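PDB 3QZ6: HpcH/HpaI aldolase from Desulfitobacterium hafniense, which is a member of the HpcH/HpaI aldolase/citrate lyase family whose chain folds into a TIM barrel and pairs with a second copy of itself. Local coordinates for residues Ser15-Met20 / Gly37-Ile42; Cys45-Tyr50 / Leu70-Gln75; Phe145-Ile150 / Ala170-Pro175; Phe213-Asp218 / Leu233-Asp238. All coordinates share one frame; numbering follows the deposited sequence.

Contact 1. Residues Ser15-Met20 / Gly37-Ile42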
loop_
_atom_site.group_PDB
_atom_site.type_symbol
_atom_site.label_atom_id
_atom_site.label_comp_id
_atom_site.label_asym_id
_atom_site.label_seq_id
_atom_site.Cartn_x
_atom_site.Cartn_y
_atom_site.Cartn_z
ATOM N N SER A 15 5.616 -25.339 -4.621
ATOM C CA SER A 15 6.147 -24.210 -3.876
ATOM C C SER A 15 5.098 -23.106 -3.919
ATOM O O SER A 15 4.486 -22.879 -4.953
ATOM C CB SER A 15 7.436 -23.713 -4.520
ATOM O OG SER A 15 8.371 -24.770 -4.660
ATOM N N VAL A 16 4.871 -22.427 -2.800
ATOM C CA VAL A 16 3.877 -21.356 -2.776
ATOM C C VAL A 16 4.474 -20.092 -2.185
ATOM O O VAL A 16 5.373 -20.148 -1.347
ATOM C CB VAL A 16 2.605 -21.764 -2.007
ATOM C CG1 VAL A 16 1.933 -22.945 -2.700
ATOM C CG2 VAL A 16 2.939 -22.108 -0.557
ATOM N N VAL A 17 3.965 -18.950 -2.626
ATOM C CA VAL A 17 4.573 -17.674 -2.302
ATOM C C VAL A 17 3.568 -16.733 -1.642
ATOM O O VAL A 17 2.445 -16.558 -2.130
ATOM C CB VAL A 17 5.159 -17.007 -3.566
ATOM C CG1 VAL A 17 6.009 -15.806 -3.185
ATOM C CG2 VAL A 17 5.992 -18.025 -4.375
ATOM N N GLY A 18 3.987 -16.128 -0.533
ATOM C CA GLY A 18 3.134 -15.235 0.228
ATOM C C GLY A 18 3.902 -14.014 0.692
ATOM O O GLY A 18 5.121 -13.920 0.513
ATOM N N THR A 19 3.190 -13.071 1.291
ATOM C CA THR A 19 3.825 -11.879 1.821
ATOM C C THR A 19 3.101 -11.465 3.100
ATOM O O THR A 19 1.993 -11.940 3.372
ATOM C CB THR A 19 3.821 -10.748 0.768
ATOM O OG1 THR A 19 4.839 -9.796 1.076
ATOM C CG2 THR A 19 2.453 -10.052 0.704
HETATM N N MSE A 20 3.726 -10.598 3.895
HETATM C CA MSE A 20 3.097 -10.090 5.111
HETATM C C MSE A 20 2.191 -8.893 4.789
HETATM O O MSE A 20 2.492 -8.110 3.887
HETATM C CB MSE A 20 4.159 -9.643 6.119
HETATM C CG MSE A 20 5.074 -10.755 6.638
HETATM SE SE MSE A 20 4.066 -12.049 7.673
HETATM C CE MSE A 20 3.144 -10.808 8.901
ATOM N N GLY A 37 0.587 -12.611 -8.509
ATOM C CA GLY A 37 0.949 -14.016 -8.497
ATOM C C GLY A 37 1.175 -14.615 -7.115
ATOM O O GLY A 37 1.780 -15.680 -6.997
ATOM N N LEU A 38 0.697 -13.952 -6.065
ATOM C CA LEU A 38 0.828 -14.509 -4.711
ATOM C C LEU A 38 -0.199 -15.609 -4.468
ATOM O O LEU A 38 -1.325 -15.523 -4.938
ATOM C CB LEU A 38 0.686 -13.410 -3.650
ATOM C CG LEU A 38 1.876 -12.446 -3.559
ATOM C CD1 LEU A 38 1.563 -11.243 -2.682
ATOM C CD2 LEU A 38 3.104 -13.174 -3.047
ATOM N N ASP A 39 0.202 -16.652 -3.749
ATOM C CA ASP A 39 -0.730 -17.701 -3.342
ATOM C C ASP A 39 -1.475 -17.359 -2.052
ATOM O O ASP A 39 -2.602 -17.800 -1.845
ATOM C CB ASP A 39 0.027 -19.011 -3.139
ATOM C CG ASP A 39 0.623 -19.519 -4.419
ATOM O OD1 ASP A 39 -0.157 -19.997 -5.260
ATOM O OD2 ASP A 39 1.852 -19.395 -4.597
ATOM N N TYR A 40 -0.825 -16.602 -1.171
ATOM C CA TYR A 40 -1.401 -16.309 0.137
ATOM C C TYR A 40 -0.788 -15.035 0.704
ATOM O O TYR A 40 0.175 -14.497 0.159
ATOM C CB TYR A 40 -1.167 -17.478 1.109
ATOM C CG TYR A 40 0.283 -17.640 1.543
ATOM C CD1 TYR A 40 0.740 -17.102 2.749
ATOM C CD2 TYR A 40 1.195 -18.325 0.744
ATOM C CE1 TYR A 40 2.065 -17.238 3.142
ATOM C CE2 TYR A 40 2.515 -18.464 1.126
ATOM C CZ TYR A 40 2.945 -17.923 2.327
ATOM O OH TYR A 40 4.259 -18.070 2.704
ATOM N N PHE A 41 -1.366 -14.531 1.786
ATOM C CA PHE A 41 -0.702 -13.494 2.552
ATOM C C PHE A 41 -1.078 -13.663 4.004
ATOM O O PHE A 41 -2.044 -14.356 4.332
ATOM C CB PHE A 41 -1.047 -12.080 2.042
ATOM C CG PHE A 41 -2.509 -11.746 2.112
ATOM C CD1 PHE A 41 -3.049 -11.169 3.255
ATOM C CD2 PHE A 41 -3.341 -11.998 1.028
ATOM C CE1 PHE A 41 -4.396 -10.846 3.315
ATOM C CE2 PHE A 41 -4.686 -11.686 1.072
ATOM C CZ PHE A 41 -5.222 -11.097 2.208
ATOM N N ILE A 42 -0.298 -13.045 4.881
ATOM C CA ILE A 42 -0.497 -13.251 6.301
ATOM C C ILE A 42 -0.816 -11.928 6.950
ATOM O O ILE A 42 -0.019 -10.995 6.894
ATOM C CB ILE A 42 0.750 -13.858 6.966
ATOM C CG1 ILE A 42 1.218 -15.099 6.188
ATOM C CG2 ILE A 42 0.466 -14.180 8.441
ATOM C CD1 ILE A 42 2.236 -15.946 6.949
#

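Contact 2. Residues Cys45-Tyr50 / Leu70-Gln75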
loop_
_atom_site.group_PDB
_atom_site.type_symbol
_atom_site.label_atom_id
_atom_site.label_comp_id
_atom_site.label_asym_id
_atom_site.label_seq_id
_atom_site.Cartn_x
_atom_site.Cartn_y
_atom_site.Cartn_z
ATOM N N CYS A 45 -1.769 -9.740 12.996
ATOM C CA CYS A 45 -2.545 -9.306 14.156
ATOM C C CYS A 45 -1.711 -9.319 15.426
ATOM O O CYS A 45 -2.197 -8.982 16.503
ATOM C CB CYS A 45 -3.788 -10.182 14.373
ATOM S SG CYS A 45 -5.136 -9.824 13.237
ATOM N N GLU A 46 -0.465 -9.739 15.315
ATOM C CA GLU A 46 0.429 -9.675 16.463
ATOM C C GLU A 46 0.993 -8.269 16.634
ATOM O O GLU A 46 1.066 -7.748 17.747
ATOM C CB GLU A 46 1.573 -10.685 16.320
ATOM C CG GLU A 46 2.567 -10.634 17.472
ATOM C CD GLU A 46 3.663 -11.672 17.338
ATOM O OE1 GLU A 46 3.970 -12.070 16.191
ATOM O OE2 GLU A 46 4.205 -12.099 18.379
ATOM N N HIS A 47 1.384 -7.648 15.526
ATOM C CA HIS A 47 2.076 -6.365 15.595
ATOM C C HIS A 47 1.319 -5.212 14.922
ATOM O O HIS A 47 1.895 -4.135 14.694
ATOM C CB HIS A 47 3.458 -6.473 14.932
ATOM C CG HIS A 47 4.381 -7.459 15.582
ATOM N ND1 HIS A 47 4.749 -7.375 16.910
ATOM C CD2 HIS A 47 5.047 -8.525 15.074
ATOM C CE1 HIS A 47 5.586 -8.358 17.195
ATOM N NE2 HIS A 47 5.786 -9.069 16.099
ATOM N N ALA A 48 0.053 -5.431 14.576
ATOM C CA ALA A 48 -0.727 -4.378 13.920
ATOM C C ALA A 48 -2.179 -4.385 14.364
ATOM O O ALA A 48 -2.586 -5.228 15.159
ATOM C CB ALA A 48 -0.621 -4.473 12.396
ATOM N N ALA A 49 -2.965 -3.446 13.841
ATOM C CA ALA A 49 -4.257 -3.143 14.448
ATOM C C ALA A 49 -5.460 -3.815 13.793
ATOM O O ALA A 49 -6.581 -3.435 14.081
ATOM C CB ALA A 49 -4.474 -1.619 14.466
ATOM N N TYR A 50 -5.256 -4.793 12.914
ATOM C CA TYR A 50 -6.389 -5.314 12.128
ATOM C C TYR A 50 -7.560 -5.782 12.995
ATOM O O TYR A 50 -7.354 -6.488 13.967
ATOM C CB TYR A 50 -5.936 -6.463 11.228
ATOM C CG TYR A 50 -5.069 -5.988 10.095
ATOM C CD1 TYR A 50 -5.632 -5.550 8.900
ATOM C CD2 TYR A 50 -3.683 -5.960 10.226
ATOM C CE1 TYR A 50 -4.832 -5.104 7.866
ATOM C CE2 TYR A 50 -2.879 -5.520 9.191
ATOM C CZ TYR A 50 -3.456 -5.092 8.024
ATOM O OH TYR A 50 -2.654 -4.638 7.004
ATOM N N LEU A 70 -3.957 -16.133 5.718
ATOM C CA LEU A 70 -3.556 -16.667 7.020
ATOM C C LEU A 70 -3.495 -15.498 7.984
ATOM O O LEU A 70 -3.381 -14.357 7.557
ATOM C CB LEU A 70 -2.184 -17.339 6.949
ATOM C CG LEU A 70 -2.026 -18.458 5.913
ATOM C CD1 LEU A 70 -0.604 -19.007 5.963
ATOM C CD2 LEU A 70 -3.043 -19.582 6.157
ATOM N N VAL A 71 -3.561 -15.779 9.279
ATOM C CA VAL A 71 -3.444 -14.720 10.270
ATOM C C VAL A 71 -2.377 -15.069 11.307
ATOM O O VAL A 71 -2.323 -16.189 11.802
ATOM C CB VAL A 71 -4.775 -14.466 10.990
ATOM C CG1 VAL A 71 -4.647 -13.248 11.929
ATOM C CG2 VAL A 71 -5.908 -14.238 9.975
ATOM N N ARG A 72 -1.526 -14.099 11.625
ATOM C CA ARG A 72 -0.568 -14.244 12.712
ATOM C C ARG A 72 -1.258 -13.683 13.952
ATOM O O ARG A 72 -1.479 -12.478 14.055
ATOM C CB ARG A 72 0.692 -13.443 12.390
ATOM C CG ARG A 72 1.761 -13.412 13.479
ATOM C CD ARG A 72 2.685 -12.218 13.214
ATOM N NE ARG A 72 4.067 -12.623 13.085
ATOM C CZ ARG A 72 5.019 -11.901 12.507
ATOM N NH1 ARG A 72 4.750 -10.716 11.979
ATOM N NH2 ARG A 72 6.253 -12.378 12.451
ATOM N N ILE A 73 -1.631 -14.558 14.875
ATOM C CA ILE A 73 -2.409 -14.136 16.030
ATOM C C ILE A 73 -1.499 -13.885 17.225
ATOM O O ILE A 73 -0.453 -14.496 17.345
ATOM C CB ILE A 73 -3.487 -15.167 16.371
ATOM C CG1 ILE A 73 -2.863 -16.555 16.588
ATOM C CG2 ILE A 73 -4.554 -15.184 15.255
ATOM C CD1 ILE A 73 -3.901 -17.651 16.870
ATOM N N PRO A 74 -1.891 -12.963 18.107
ATOM C CA PRO A 74 -1.016 -12.588 19.231
ATOM C C PRO A 74 -0.971 -13.622 20.362
ATOM O O PRO A 74 -0.020 -13.654 21.138
ATOM C CB PRO A 74 -1.646 -11.290 19.735
ATOM C CG PRO A 74 -3.114 -11.424 19.367
ATOM C CD PRO A 74 -3.118 -12.146 18.045
ATOM N N GLN A 75 -2.005 -14.438 20.476
ATOM C CA GLN A 75 -2.042 -15.459 21.517
ATOM C C GLN A 75 -3.021 -16.521 21.064
ATOM O O GLN A 75 -3.888 -16.260 20.230
ATOM C CB GLN A 75 -2.483 -14.877 22.871
ATOM C CG GLN A 75 -3.960 -14.494 22.925
ATOM C CD GLN A 75 -4.289 -13.528 24.047
ATOM O OE1 GLN A 75 -3.406 -12.875 24.592
ATOM N NE2 GLN A 75 -5.575 -13.415 24.384
#

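Contact 3. Residues Phe145-Ile150 / Ala170-Pro175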
loop_
_atom_site.group_PDB
_atom_site.type_symbol
_atom_site.label_atom_id
_atom_site.label_comp_id
_atom_site.label_asym_id
_atom_site.label_seq_id
_atom_site.Cartn_x
_atom_site.Cartn_y
_atom_site.Cartn_z
ATOM N N PHE A 145 -4.927 -24.911 8.004
ATOM C CA PHE A 145 -3.469 -24.829 7.941
ATOM C C PHE A 145 -2.887 -24.271 9.239
ATOM O O PHE A 145 -3.231 -23.165 9.648
ATOM C CB PHE A 145 -3.050 -23.943 6.755
ATOM C CG PHE A 145 -1.563 -23.827 6.581
ATOM C CD1 PHE A 145 -0.838 -24.855 5.999
ATOM C CD2 PHE A 145 -0.890 -22.695 7.008
ATOM C CE1 PHE A 145 0.538 -24.759 5.845
ATOM C CE2 PHE A 145 0.488 -22.589 6.856
ATOM C CZ PHE A 145 1.201 -23.626 6.273
ATOM N N ILE A 146 -2.008 -25.029 9.885
ATOM C CA ILE A 146 -1.385 -24.577 11.126
ATOM C C ILE A 146 0.122 -24.516 10.956
ATOM O O ILE A 146 0.749 -25.524 10.640
ATOM C CB ILE A 146 -1.668 -25.540 12.301
ATOM C CG1 ILE A 146 -3.173 -25.710 12.530
ATOM C CG2 ILE A 146 -0.979 -25.040 13.572
ATOM C CD1 ILE A 146 -3.911 -24.414 12.655
HETATM N N MSE A 147 0.714 -23.348 11.183
HETATM C CA MSE A 147 2.154 -23.217 10.999
HETATM C C MSE A 147 2.817 -22.670 12.252
HETATM O O MSE A 147 2.380 -21.654 12.793
HETATM C CB MSE A 147 2.454 -22.319 9.795
HETATM C CG MSE A 147 3.940 -22.084 9.563
HETATM SE SE MSE A 147 4.311 -21.368 7.780
HETATM C CE MSE A 147 3.500 -19.605 8.014
ATOM N N ALA A 148 3.861 -23.351 12.724
ATOM C CA ALA A 148 4.581 -22.899 13.917
ATOM C C ALA A 148 5.714 -21.949 13.543
ATOM O O ALA A 148 6.529 -22.250 12.678
ATOM C CB ALA A 148 5.128 -24.092 14.707
ATOM N N GLN A 149 5.758 -20.791 14.185
ATOM C CA GLN A 149 6.874 -19.889 13.976
ATOM C C GLN A 149 7.863 -20.003 15.130
ATOM O O GLN A 149 7.490 -19.874 16.290
ATOM C CB GLN A 149 6.408 -18.441 13.817
ATOM C CG GLN A 149 7.582 -17.487 13.673
ATOM C CD GLN A 149 7.225 -16.056 14.032
ATOM O OE1 GLN A 149 7.118 -15.197 13.160
ATOM N NE2 GLN A 149 7.050 -15.793 15.328
ATOM N N ILE A 150 9.125 -20.255 14.797
ATOM C CA ILE A 150 10.165 -20.500 15.789
ATOM C C ILE A 150 11.024 -19.260 15.984
ATOM O O ILE A 150 11.581 -18.728 15.022
ATOM C CB ILE A 150 11.087 -21.651 15.327
ATOM C CG1 ILE A 150 10.277 -22.937 15.083
ATOM C CG2 ILE A 150 12.207 -21.871 16.326
ATOM C CD1 ILE A 150 9.486 -23.451 16.303
ATOM N N ALA A 170 3.292 -27.015 9.162
ATOM C CA ALA A 170 4.496 -26.391 8.638
ATOM C C ALA A 170 5.252 -25.655 9.732
ATOM O O ALA A 170 4.701 -25.380 10.802
ATOM C CB ALA A 170 4.120 -25.427 7.514
ATOM N N VAL A 171 6.514 -25.333 9.462
ATOM C CA VAL A 171 7.308 -24.568 10.414
ATOM C C VAL A 171 8.017 -23.422 9.692
ATOM O O VAL A 171 8.386 -23.544 8.522
ATOM C CB VAL A 171 8.331 -25.472 11.153
ATOM C CG1 VAL A 171 9.380 -25.999 10.185
ATOM C CG2 VAL A 171 8.988 -24.715 12.294
ATOM N N ILE A 172 8.182 -22.302 10.387
ATOM C CA ILE A 172 8.847 -21.142 9.815
ATOM C C ILE A 172 9.605 -20.416 10.934
ATOM O O ILE A 172 9.550 -20.834 12.091
ATOM C CB ILE A 172 7.833 -20.227 9.058
ATOM C CG1 ILE A 172 8.550 -19.284 8.100
ATOM C CG2 ILE A 172 6.947 -19.451 10.019
ATOM C CD1 ILE A 172 7.609 -18.653 7.068
ATOM N N PHE A 173 10.335 -19.360 10.592
ATOM C CA PHE A 173 11.141 -18.636 11.572
ATOM C C PHE A 173 10.742 -17.175 11.697
ATOM O O PHE A 173 10.212 -16.579 10.752
ATOM C CB PHE A 173 12.614 -18.708 11.177
ATOM C CG PHE A 173 13.069 -20.098 10.866
ATOM C CD1 PHE A 173 13.326 -20.994 11.890
ATOM C CD2 PHE A 173 13.192 -20.520 9.554
ATOM C CE1 PHE A 173 13.723 -22.286 11.614
ATOM C CE2 PHE A 173 13.589 -21.812 9.266
ATOM C CZ PHE A 173 13.853 -22.696 10.298
ATOM N N GLY A 174 11.023 -16.604 12.865
ATOM C CA GLY A 174 10.962 -15.163 13.067
ATOM C C GLY A 174 12.388 -14.701 13.305
ATOM O O GLY A 174 12.871 -14.719 14.433
ATOM N N PRO A 175 13.084 -14.309 12.234
ATOM C CA PRO A 175 14.537 -14.090 12.332
ATOM C C PRO A 175 14.935 -12.982 13.309
ATOM O O PRO A 175 15.964 -13.096 13.972
ATOM C CB PRO A 175 14.934 -13.719 10.900
ATOM C CG PRO A 175 13.848 -14.275 10.041
ATOM C CD PRO A 175 12.590 -14.170 10.854
HETATM O O HOH W 1 7.892 -15.045 10.521
#

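Contact 4. Residues Phe213-Asp218 / Leu233-Asp238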
loop_
_atom_site.group_PDB
_atom_site.type_symbol
_atom_site.label_atom_id
_atom_site.label_comp_id
_atom_site.label_asym_id
_atom_site.label_seq_id
_atom_site.Cartn_x
_atom_site.Cartn_y
_atom_site.Cartn_z
ATOM N N PHE A 213 10.061 -20.444 5.027
ATOM C CA PHE A 213 11.165 -19.513 5.236
ATOM C C PHE A 213 10.711 -18.085 4.990
ATOM O O PHE A 213 10.001 -17.813 4.026
ATOM C CB PHE A 213 12.329 -19.839 4.305
ATOM C CG PHE A 213 13.609 -19.123 4.659
ATOM C CD1 PHE A 213 14.469 -19.649 5.610
ATOM C CD2 PHE A 213 13.956 -17.935 4.031
ATOM C CE1 PHE A 213 15.656 -19.000 5.939
ATOM C CE2 PHE A 213 15.142 -17.277 4.355
ATOM C CZ PHE A 213 15.996 -17.817 5.309
ATOM N N PHE A 214 11.127 -17.180 5.865
ATOM C CA PHE A 214 10.848 -15.765 5.682
ATOM C C PHE A 214 12.099 -14.976 5.369
ATOM O O PHE A 214 13.089 -15.057 6.094
ATOM C CB PHE A 214 10.223 -15.162 6.936
ATOM C CG PHE A 214 10.049 -13.665 6.856
ATOM C CD1 PHE A 214 9.096 -13.111 6.008
ATOM C CD2 PHE A 214 10.849 -12.815 7.607
ATOM C CE1 PHE A 214 8.927 -11.721 5.932
ATOM C CE2 PHE A 214 10.693 -11.433 7.531
ATOM C CZ PHE A 214 9.723 -10.884 6.691
ATOM N N THR A 215 12.042 -14.186 4.304
ATOM C CA THR A 215 13.103 -13.222 4.056
ATOM C C THR A 215 12.497 -11.828 3.920
ATOM O O THR A 215 11.482 -11.635 3.243
ATOM C CB THR A 215 13.987 -13.619 2.860
ATOM O OG1 THR A 215 15.161 -12.801 2.851
ATOM C CG2 THR A 215 13.236 -13.465 1.556
ATOM N N ALA A 216 13.104 -10.867 4.607
ATOM C CA ALA A 216 12.461 -9.582 4.859
ATOM C C ALA A 216 12.616 -8.584 3.731
ATOM O O ALA A 216 11.770 -7.699 3.554
ATOM C CB ALA A 216 12.976 -8.977 6.165
ATOM N N ALA A 217 13.696 -8.712 2.974
ATOM C CA ALA A 217 14.009 -7.708 1.969
ATOM C C ALA A 217 14.290 -8.262 0.569
ATOM O O ALA A 217 13.557 -7.947 -0.379
ATOM C CB ALA A 217 15.168 -6.832 2.441
ATOM N N ASP A 218 15.347 -9.065 0.432
ATOM C CA ASP A 218 15.836 -9.431 -0.903
ATOM C C ASP A 218 15.340 -10.786 -1.401
ATOM O O ASP A 218 15.764 -11.831 -0.917
ATOM C CB ASP A 218 17.362 -9.359 -0.977
ATOM C CG ASP A 218 17.890 -9.590 -2.393
ATOM O OD1 ASP A 218 17.099 -9.491 -3.361
ATOM O OD2 ASP A 218 19.103 -9.862 -2.537
ATOM N N LEU A 233 7.019 -20.198 1.120
ATOM C CA LEU A 233 7.946 -19.094 0.920
ATOM C C LEU A 233 7.251 -17.782 1.244
ATOM O O LEU A 233 6.254 -17.439 0.619
ATOM C CB LEU A 233 8.446 -19.086 -0.524
ATOM C CG LEU A 233 8.971 -20.447 -0.995
ATOM C CD1 LEU A 233 9.323 -20.411 -2.482
ATOM C CD2 LEU A 233 10.170 -20.885 -0.152
ATOM N N LEU A 234 7.796 -17.059 2.219
ATOM C CA LEU A 234 7.203 -15.822 2.712
ATOM C C LEU A 234 8.188 -14.676 2.509
ATOM O O LEU A 234 9.238 -14.634 3.145
ATOM C CB LEU A 234 6.893 -15.967 4.204
ATOM C CG LEU A 234 6.187 -14.772 4.848
ATOM C CD1 LEU A 234 4.848 -14.547 4.171
ATOM C CD2 LEU A 234 5.995 -14.996 6.355
ATOM N N TRP A 235 7.850 -13.741 1.629
ATOM C CA TRP A 235 8.794 -12.690 1.246
ATOM C C TRP A 235 8.253 -11.292 1.510
ATOM O O TRP A 235 7.188 -10.920 1.011
ATOM C CB TRP A 235 9.181 -12.822 -0.236
ATOM C CG TRP A 235 9.876 -11.596 -0.758
ATOM C CD1 TRP A 235 11.137 -11.172 -0.446
ATOM C CD2 TRP A 235 9.342 -10.628 -1.666
ATOM N NE1 TRP A 235 11.413 -9.994 -1.100
ATOM C CE2 TRP A 235 10.327 -9.643 -1.855
ATOM C CE3 TRP A 235 8.125 -10.499 -2.336
ATOM C CZ2 TRP A 235 10.127 -8.542 -2.682
ATOM C CZ3 TRP A 235 7.935 -9.403 -3.158
ATOM C CH2 TRP A 235 8.930 -8.450 -3.329
ATOM N N SER A 236 8.988 -10.528 2.309
ATOM C CA SER A 236 8.720 -9.098 2.492
ATOM C C SER A 236 7.290 -8.798 2.955
ATOM O O SER A 236 6.701 -9.558 3.735
ATOM C CB SER A 236 9.053 -8.332 1.199
ATOM O OG SER A 236 9.068 -6.929 1.421
ATOM N N GLY A 237 6.722 -7.694 2.482
ATOM C CA GLY A 237 5.394 -7.299 2.935
ATOM C C GLY A 237 4.976 -5.967 2.344
ATOM O O GLY A 237 5.790 -5.291 1.716
ATOM N N ASP A 238 3.721 -5.578 2.554
ATOM C CA ASP A 238 3.200 -4.357 1.949
ATOM C C ASP A 238 3.969 -3.113 2.389
ATOM O O ASP A 238 4.272 -2.238 1.575
ATOM C CB ASP A 238 1.697 -4.192 2.241
ATOM C CG ASP A 238 1.390 -4.123 3.733
ATOM O OD1 ASP A 238 2.155 -4.698 4.548
ATOM O OD2 ASP A 238 0.375 -3.494 4.095
#

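Contact 1. Residues Ser15-Met20 / Gly37-Ile42
Asp39 grips Val17 at two points: its OD2 accepts a hydrogen bond from Val17 N at 2.9 Å, nearly straight at 163°, and its own backbone N donates to Val17 O at 2.8 Å. OD2 receives the Val17 N-H on its anti lone pair, and OD1 is left to a salt bridge with Lys9. Tyr40 N adds a weak, longer bond to the same carbonyl, while Ile42 N closes the far end on Thr19 O at 3.0 Å. This is the first strand pairing of the TIM barrel: 16-21 and 40-44 run parallel, joined by helix 29-35 in a right-handed beta-alpha-beta unit. The bare alpha carbon of Gly18 packs on an aromatic face. It sits over the centre of the Tyr40 ring in a CH-pi contact, 3.4 Å from CA to centroid and 14° off the normal. CG of Tyr40 stands between the backbone N and the carbonyl carbon (chi1 70°), on the side of the sheet where Gly18 has no side chain. Val16 CG2 approaches the ring obliquely, 4.0 Å from Tyr40 CE2. Further along the same side, SE of selenomethionine Met20, its chain bent at chi2 and chi3, meets Ile42 CB at 3.8 Å. On the other face Leu38 uses both branches: CD1 lies 3.7 Å from Thr19 CG2, and CD2 packs on Val17 CG1. Tyr33 of helix 29-35 touches both Thr19 and Leu38, and Val250 of the second subunit rests on Leu38.

Contact 2. Residues Cys45-Tyr50 / Leu70-Gln75
Cys45, Glu46 and His47, in the loop that follows strand 40-44, fold against Arg72 and Pro74 where strand 68-72 ends at the C-terminal mouth of the TIM barrel. The backbone link is slight, a weak, bent hydrogen bond from Cys45 N to Arg72 O at 2.9 Å. Arg72 is the main side chain on the strand side. Its CG is anti to the backbone N (chi1 176°), and the aliphatic part runs past Glu46, with Arg72 CD 3.6 Å from Glu46 CB; a bend at chi3 then sets NE. Glu46 OE1 comes to 3.2 Å from Arg72 NE, a purely ionic pairing, since OE1 lies off the guanidinium plane, away from the N-H directions. The two flat groups are turned 66° apart. His47 reaches the guanidinium from over one face, CD2 standing 3.8 Å from Arg72 NH1, while that nitrogen lies near the plane of the imidazole at its edge. On the side of the barrel wall, Cys45 SG rests 3.7 Å from Val71 CG1, and Pro74 CD abuts Cys45 O. The guanidinium tip has firmer partners beyond the loop: NH1 bridges to Asp44 and NH2 bonds Gln149 OE1. Asp44 also accepts the N-H of His47 and thereby pins the loop. Ile73 points away from the loop, and its side chain touches strand 91-94 and helix 78-87, whose His80 touches Pro74; Pro95 packs on Glu46.

Contact 3. Residues Phe145-Ile150 / Ala170-Pro175
Strands 145-150 and 170-173 pair in parallel, Met147 opposite Ala170 and Ile150 opposite Phe173, with a ladder of five backbone hydrogen bonds running from Ala170 N to Ile146 O through Gly174 N to Ile150 O. Its middle rungs are short: Ala148 N to Ala170 O is 2.9 Å, and Ile172 N to Ala148 O is 2.8 Å. The last rung, at Gly174, is nearly straight at the hydrogen (167°), although its N lies above the plane of the Ile150 carbonyl. Ala170 CB touches both Phe145 CZ, at 3.6 Å, and CG of selenomethionine Met147, at 3.9 Å. Met147 keeps CG anti to its backbone N (chi1 178°); its SE lies 3.9 Å from Ile172 CB, and a bend at chi3 sets CE beside Ile172 CG2. These are neighbouring strands of the eight-stranded TIM barrel, and Met147, Gln149 and Ile172 share the face that also touches Met93 of strand 91-94. On the other face of the sheet, Ile150 CG1 and Val171 CG2 meet at 3.5 Å. Ile150 CB lies near Phe173 CD1, and helix 191-207 packs on Val171 and Phe173. Gln149 runs extended past Gly174, its CG 3.6 Å from Gly174 N. A water donates to both Phe173 O and Gln149 OE1, which also binds Arg72, so two donors fix the amide oxygen. Gly174 occupies the N-cap position of helix 175-181.

Contact 4. Residues Phe213-Asp218 / Leu233-Asp238
Phe214 lies against Leu234 and Ser236 along one side of its ring. Its CB and CG pass Leu234 O, and CD1 comes closest, 3.2 Å from Leu234 O and 3.5 Å from Leu234 CG. Beyond it CE1 reaches Ser236 O, which sits in the ring plane at the edge, 3.8 Å away. CG is anti to the backbone N (chi1 174°), beside the carbonyl carbon. Parallel pairing of strands 210-215 and 232-237 underlies this: Leu234 N bonds Phe213 O at 2.9 Å, and further rungs join Thr215 N to Leu234 O and Ser236 N to Thr215 O. On the opposite face of the sheet Trp235 extends past the end of the first strand. Its CD1 meets Thr215 CG2, which lies at the edge of the indole, in plane, at 3.7 Å. NE1 then donates to Ala217 O at 3.1 Å; the bond is fairly straight (157°), yet the donor stands 63° out of the carbonyl plane. It ties the loop after strand 210-215 to the barrel wall. CB of Ser236 covers the centre of one indole face. Gly237 comes next as the N-cap of helix 238-254. The strands belong to a beta-alpha-beta unit whose helix 223-227 packs on Phe213 and Leu233. Leu234 touches Met20, Tyr40 and Ile42 of the neighbouring strands, while Tyr245 of the second subunit stacks on Trp235 and bonds Ser236 OG.

In the fold
All four contacts draw on one closed parallel sheet, and all but contact 2 join neighbouring strands. Contact 3 is wholly buried and contact 1 nearly so; contact 4 is mostly buried, with an exposed loop end, and contact 2, a loop against a strand end, is partly open and the one with a salt bridge between its own segments. Contacts 1 and 4 adjoin through strands 16-21 and 232-237, where Gly18 N bonds Leu233 O and Thr19 OG1 bonds Trp235 O, and both face the second subunit. Contact 2 meets contact 1 through Phe41 O and Leu70 N, and contact 3 through Arg72 and Gln149. Ile172 of contact 3 packs against Phe213, Phe214 and Leu234 of contact 4.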